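Local coordinates for glyoxalase family protein (Listeria monocytogenes, PDB 2P7O) that catalyses the hydration of the antibiotic fosfomycin, probably as a manganese-dependent enzyme, and so confers fosfomycin resistance, at residues R97-Y108 against H120-Y131. Sequence-based numbering, arbitrary orientation.
Sequences RPRVQGEGRSIY and HAGTLEERLKRY. With MN (manganese (II) ion), chain C.
Extended chains from CG to NE, each with CG set beside its backbone N (chi1 -62° in Arg127, -68° in Arg130), carry two guanidinium groups across to Ser106 and Gly104. The setting is one beta sheet of the glyoxalase (vicinal oxygen chelate) fold, where Ser106 and His120 form an antiparallel non-hydrogen-bonded pair and the C-terminal tail folds back over the strand 106-110. Arg130 grips Gly104 O end-on: NH1 lies 2.7 Å from Gly104 O in the carbonyl plane, while NH2 reaches the same oxygen from a slight tilt. The Glu103 carboxylate lies over one face of the Arg130 guanidinium, well out of its plane, as an ion pair of charges alone; the position of Glu103 OE2 is doubtful. Three partners fix the rotation of the Arg127 guanidinium. Its NH1 donates to Ser106 OG, tilted from the plane, at 2.7 Å; in the plane, NH1 and NH2 both donate to Ala121 O, and NE meets the anti lone pair of Glu125 OE2 at 2.8 Å. His120 CE1 and Gly104 O lie over opposite faces. Ser106 OG is also hydrogen-bonded to Glu118 OE2, of a manganese ligand, so this network reaches the second shell of the metal site. Tyr108 and Tyr131 pack obliquely, ring planes 77° apart, with Tyr108 CD1 3.5 Å from Tyr131 CE1. At the metal, Glu126 OE1 binds manganese at 2.1 Å beside His69, Glu118 and His7 of the second subunit, and is hydrogen-bonded to Thr9 OG1 of that subunit. Glu126 OE2 accepts from Tyr108 OH and Leu128 N on the same face of the carboxylate, which should restrain its rotation. The manganese-bound water, 2.2 Å from the metal, donates to Tyr108 OH and Glu125 O and accepts from Arg127 N at 3.0 Å.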
# COMPACT_ATOMS: atom_id res chain seq x y z
N ARG A 97 13.55 -11.35 16.11
CA ARG A 97 13.67 -12.57 16.91
C ARG A 97 15.04 -13.19 16.74
O ARG A 97 15.78 -12.78 15.84
CB ARG A 97 12.60 -13.54 16.36
CG ARG A 97 11.21 -12.91 16.48
CD ARG A 97 10.71 -13.16 17.89
NE ARG A 97 9.37 -12.61 18.08
CZ ARG A 97 8.25 -13.25 18.37
NH1 ARG A 97 8.20 -14.57 18.52
NH2 ARG A 97 7.11 -12.57 18.53
N PRO A 98 15.44 -14.19 17.50
CA PRO A 98 16.63 -14.97 17.10
C PRO A 98 16.48 -15.47 15.67
O PRO A 98 15.38 -15.61 15.11
CB PRO A 98 16.48 -16.21 18.01
CG PRO A 98 15.87 -15.64 19.26
CD PRO A 98 14.80 -14.70 18.73
N ARG A 99 17.64 -15.71 15.04
CA ARG A 99 17.58 -16.10 13.62
C ARG A 99 18.73 -17.04 13.27
O ARG A 99 19.79 -16.91 13.90
CB ARG A 99 17.69 -14.82 12.76
CG ARG A 99 18.86 -13.93 13.22
CD ARG A 99 18.83 -12.60 12.50
NE ARG A 99 20.00 -11.76 12.77
CZ ARG A 99 21.13 -11.70 12.07
NH1 ARG A 99 21.34 -12.44 10.99
NH2 ARG A 99 22.09 -10.86 12.46
N VAL A 100 18.51 -17.96 12.35
CA VAL A 100 19.56 -18.84 11.87
C VAL A 100 20.30 -18.21 10.68
O VAL A 100 19.84 -17.26 10.06
CB VAL A 100 19.07 -20.22 11.36
CG1 VAL A 100 18.33 -20.99 12.45
CG2 VAL A 100 18.24 -20.06 10.09
N GLN A 101 21.45 -18.86 10.38
CA GLN A 101 22.15 -18.49 9.15
C GLN A 101 21.35 -18.72 7.87
O GLN A 101 20.62 -19.69 7.69
CB GLN A 101 23.47 -19.25 9.12
CG GLN A 101 24.42 -18.78 8.03
CD GLN A 101 25.01 -17.42 8.31
OE1 GLN A 101 24.67 -16.47 7.60
NE2 GLN A 101 25.86 -17.27 9.32
N GLY A 102 21.49 -17.81 6.90
CA GLY A 102 20.89 -17.86 5.59
C GLY A 102 19.40 -17.54 5.55
O GLY A 102 18.69 -17.86 4.58
N GLU A 103 18.87 -16.95 6.62
CA GLU A 103 17.47 -16.48 6.65
C GLU A 103 17.57 -14.98 6.41
O GLU A 103 18.47 -14.29 6.91
CB GLU A 103 16.85 -16.88 7.98
CG GLU A 103 15.34 -16.81 8.13
CD GLU A 103 14.96 -16.53 9.58
OE1 GLU A 103 15.89 -16.57 10.44
OE2 GLU A 103 13.79 -16.23 9.88
N GLY A 104 16.73 -14.40 5.58
CA GLY A 104 16.87 -12.97 5.39
C GLY A 104 16.08 -12.28 6.50
O GLY A 104 15.20 -12.83 7.15
N ARG A 105 16.50 -11.05 6.73
CA ARG A 105 15.96 -10.22 7.80
C ARG A 105 15.01 -9.16 7.27
O ARG A 105 15.14 -8.63 6.18
CB ARG A 105 17.18 -9.51 8.46
CG ARG A 105 18.24 -10.55 8.90
CD ARG A 105 19.47 -9.78 9.39
NE ARG A 105 19.15 -9.13 10.68
CZ ARG A 105 19.96 -8.31 11.31
NH1 ARG A 105 21.11 -7.94 10.73
NH2 ARG A 105 19.57 -7.80 12.49
N SER A 106 13.97 -8.96 8.07
CA SER A 106 13.03 -7.86 7.94
C SER A 106 12.93 -7.13 9.29
O SER A 106 13.02 -7.72 10.38
CB SER A 106 11.66 -8.41 7.48
OG SER A 106 11.73 -8.74 6.11
N ILE A 107 12.65 -5.83 9.11
CA ILE A 107 12.24 -4.97 10.19
C ILE A 107 10.80 -4.49 10.00
O ILE A 107 10.40 -3.92 8.98
CB ILE A 107 13.13 -3.72 10.23
CG1 ILE A 107 14.61 -4.02 9.96
CG2 ILE A 107 12.91 -2.98 11.52
CD1 ILE A 107 15.40 -2.72 9.70
N TYR A 108 9.98 -4.76 11.01
CA TYR A 108 8.58 -4.37 10.97
C TYR A 108 8.35 -3.32 12.03
O TYR A 108 8.77 -3.54 13.18
CB TYR A 108 7.76 -5.61 11.33
CG TYR A 108 7.57 -6.61 10.22
CD1 TYR A 108 8.39 -7.71 10.11
CD2 TYR A 108 6.53 -6.46 9.30
CE1 TYR A 108 8.23 -8.64 9.10
CE2 TYR A 108 6.35 -7.42 8.30
CZ TYR A 108 7.20 -8.51 8.21
OH TYR A 108 7.01 -9.45 7.20
N HIS A 120 12.66 -4.91 4.10
CA HIS A 120 12.83 -6.33 3.84
C HIS A 120 14.18 -6.49 3.14
O HIS A 120 14.34 -5.92 2.06
CB HIS A 120 11.64 -6.77 2.96
CG HIS A 120 11.71 -8.20 2.48
ND1 HIS A 120 10.77 -9.16 2.83
CD2 HIS A 120 12.50 -8.81 1.55
CE1 HIS A 120 11.07 -10.29 2.23
NE2 HIS A 120 12.15 -10.11 1.47
N ALA A 121 15.10 -7.24 3.71
CA ALA A 121 16.28 -7.66 2.93
C ALA A 121 16.15 -9.13 2.55
O ALA A 121 15.45 -9.94 3.19
CB ALA A 121 17.52 -7.53 3.81
N GLY A 122 16.78 -9.48 1.44
CA GLY A 122 16.91 -10.83 1.00
C GLY A 122 15.70 -11.32 0.24
O GLY A 122 14.95 -10.61 -0.41
N THR A 123 15.60 -12.65 0.33
CA THR A 123 14.67 -13.33 -0.55
C THR A 123 13.24 -12.89 -0.29
O THR A 123 12.78 -12.80 0.86
CB THR A 123 14.81 -14.84 -0.36
OG1 THR A 123 16.19 -15.24 -0.59
CG2 THR A 123 13.95 -15.62 -1.33
N LEU A 124 12.46 -12.68 -1.37
CA LEU A 124 11.07 -12.32 -1.21
C LEU A 124 10.23 -13.43 -0.60
O LEU A 124 10.10 -14.48 -1.22
CB LEU A 124 10.51 -11.94 -2.61
CG LEU A 124 9.05 -11.45 -2.63
CD1 LEU A 124 8.98 -10.14 -1.83
CD2 LEU A 124 8.49 -11.18 -4.04
N GLU A 125 9.55 -13.08 0.49
CA GLU A 125 8.57 -13.95 1.15
C GLU A 125 7.86 -13.05 2.17
O GLU A 125 8.41 -11.98 2.50
CB GLU A 125 9.34 -15.09 1.84
CG GLU A 125 10.34 -14.48 2.83
CD GLU A 125 11.36 -15.52 3.31
OE1 GLU A 125 11.15 -16.73 3.04
OE2 GLU A 125 12.39 -15.11 3.89
N GLU A 126 6.72 -13.52 2.70
CA GLU A 126 6.08 -12.75 3.76
C GLU A 126 6.54 -13.36 5.09
O GLU A 126 6.44 -14.57 5.29
CB GLU A 126 4.57 -12.94 3.57
CG GLU A 126 3.71 -12.21 4.59
CD GLU A 126 4.31 -10.83 4.89
OE1 GLU A 126 4.50 -10.07 3.95
OE2 GLU A 126 4.59 -10.49 6.09
N ARG A 127 6.97 -12.49 5.98
CA ARG A 127 7.63 -12.93 7.20
C ARG A 127 6.82 -12.71 8.47
O ARG A 127 7.32 -12.89 9.58
CB ARG A 127 9.01 -12.25 7.20
CG ARG A 127 9.83 -12.72 5.98
CD ARG A 127 11.20 -12.02 5.96
NE ARG A 127 12.09 -12.49 4.90
CZ ARG A 127 13.12 -11.77 4.44
NH1 ARG A 127 13.42 -10.55 4.93
NH2 ARG A 127 13.90 -12.33 3.50
N LEU A 128 5.54 -12.36 8.38
CA LEU A 128 4.72 -12.12 9.57
C LEU A 128 4.72 -13.33 10.51
O LEU A 128 4.60 -13.13 11.73
CB LEU A 128 3.23 -11.84 9.26
CG LEU A 128 2.25 -11.83 10.43
CD1 LEU A 128 2.20 -10.45 11.09
CD2 LEU A 128 0.82 -12.24 10.09
N LYS A 129 4.76 -14.52 9.93
CA LYS A 129 4.60 -15.71 10.80
C LYS A 129 5.73 -15.80 11.83
O LYS A 129 5.61 -16.47 12.84
CB LYS A 129 4.62 -16.98 9.95
CG LYS A 129 5.89 -17.13 9.14
CD LYS A 129 5.92 -18.44 8.35
CE LYS A 129 6.90 -18.31 7.19
NZ LYS A 129 6.17 -18.22 5.89
N ARG A 130 6.86 -15.15 11.54
CA ARG A 130 7.99 -15.18 12.44
C ARG A 130 7.69 -14.54 13.80
O ARG A 130 8.46 -14.77 14.73
CB ARG A 130 9.14 -14.37 11.83
CG ARG A 130 9.68 -15.08 10.57
CD ARG A 130 10.98 -14.31 10.21
NE ARG A 130 11.56 -14.83 8.96
CZ ARG A 130 12.51 -14.20 8.29
NH1 ARG A 130 13.00 -13.03 8.76
NH2 ARG A 130 12.99 -14.71 7.16
N TYR A 131 6.63 -13.75 13.86
CA TYR A 131 6.31 -13.00 15.06
C TYR A 131 5.08 -13.61 15.74
O TYR A 131 4.22 -12.94 16.31
CB TYR A 131 6.10 -11.51 14.77
CG TYR A 131 7.27 -10.88 14.08
CD1 TYR A 131 7.53 -11.12 12.74
CD2 TYR A 131 8.17 -10.08 14.77
CE1 TYR A 131 8.62 -10.56 12.11
CE2 TYR A 131 9.26 -9.50 14.12
CZ TYR A 131 9.49 -9.74 12.79
OH TYR A 131 10.58 -9.17 12.12
MN MN C . 5.90 -8.57 4.24
O HOH W 1 15.05 -15.92 4.01
O HOH W 2 12.67 -10.84 10.52
O HOH W 3 7.59 -9.94 4.55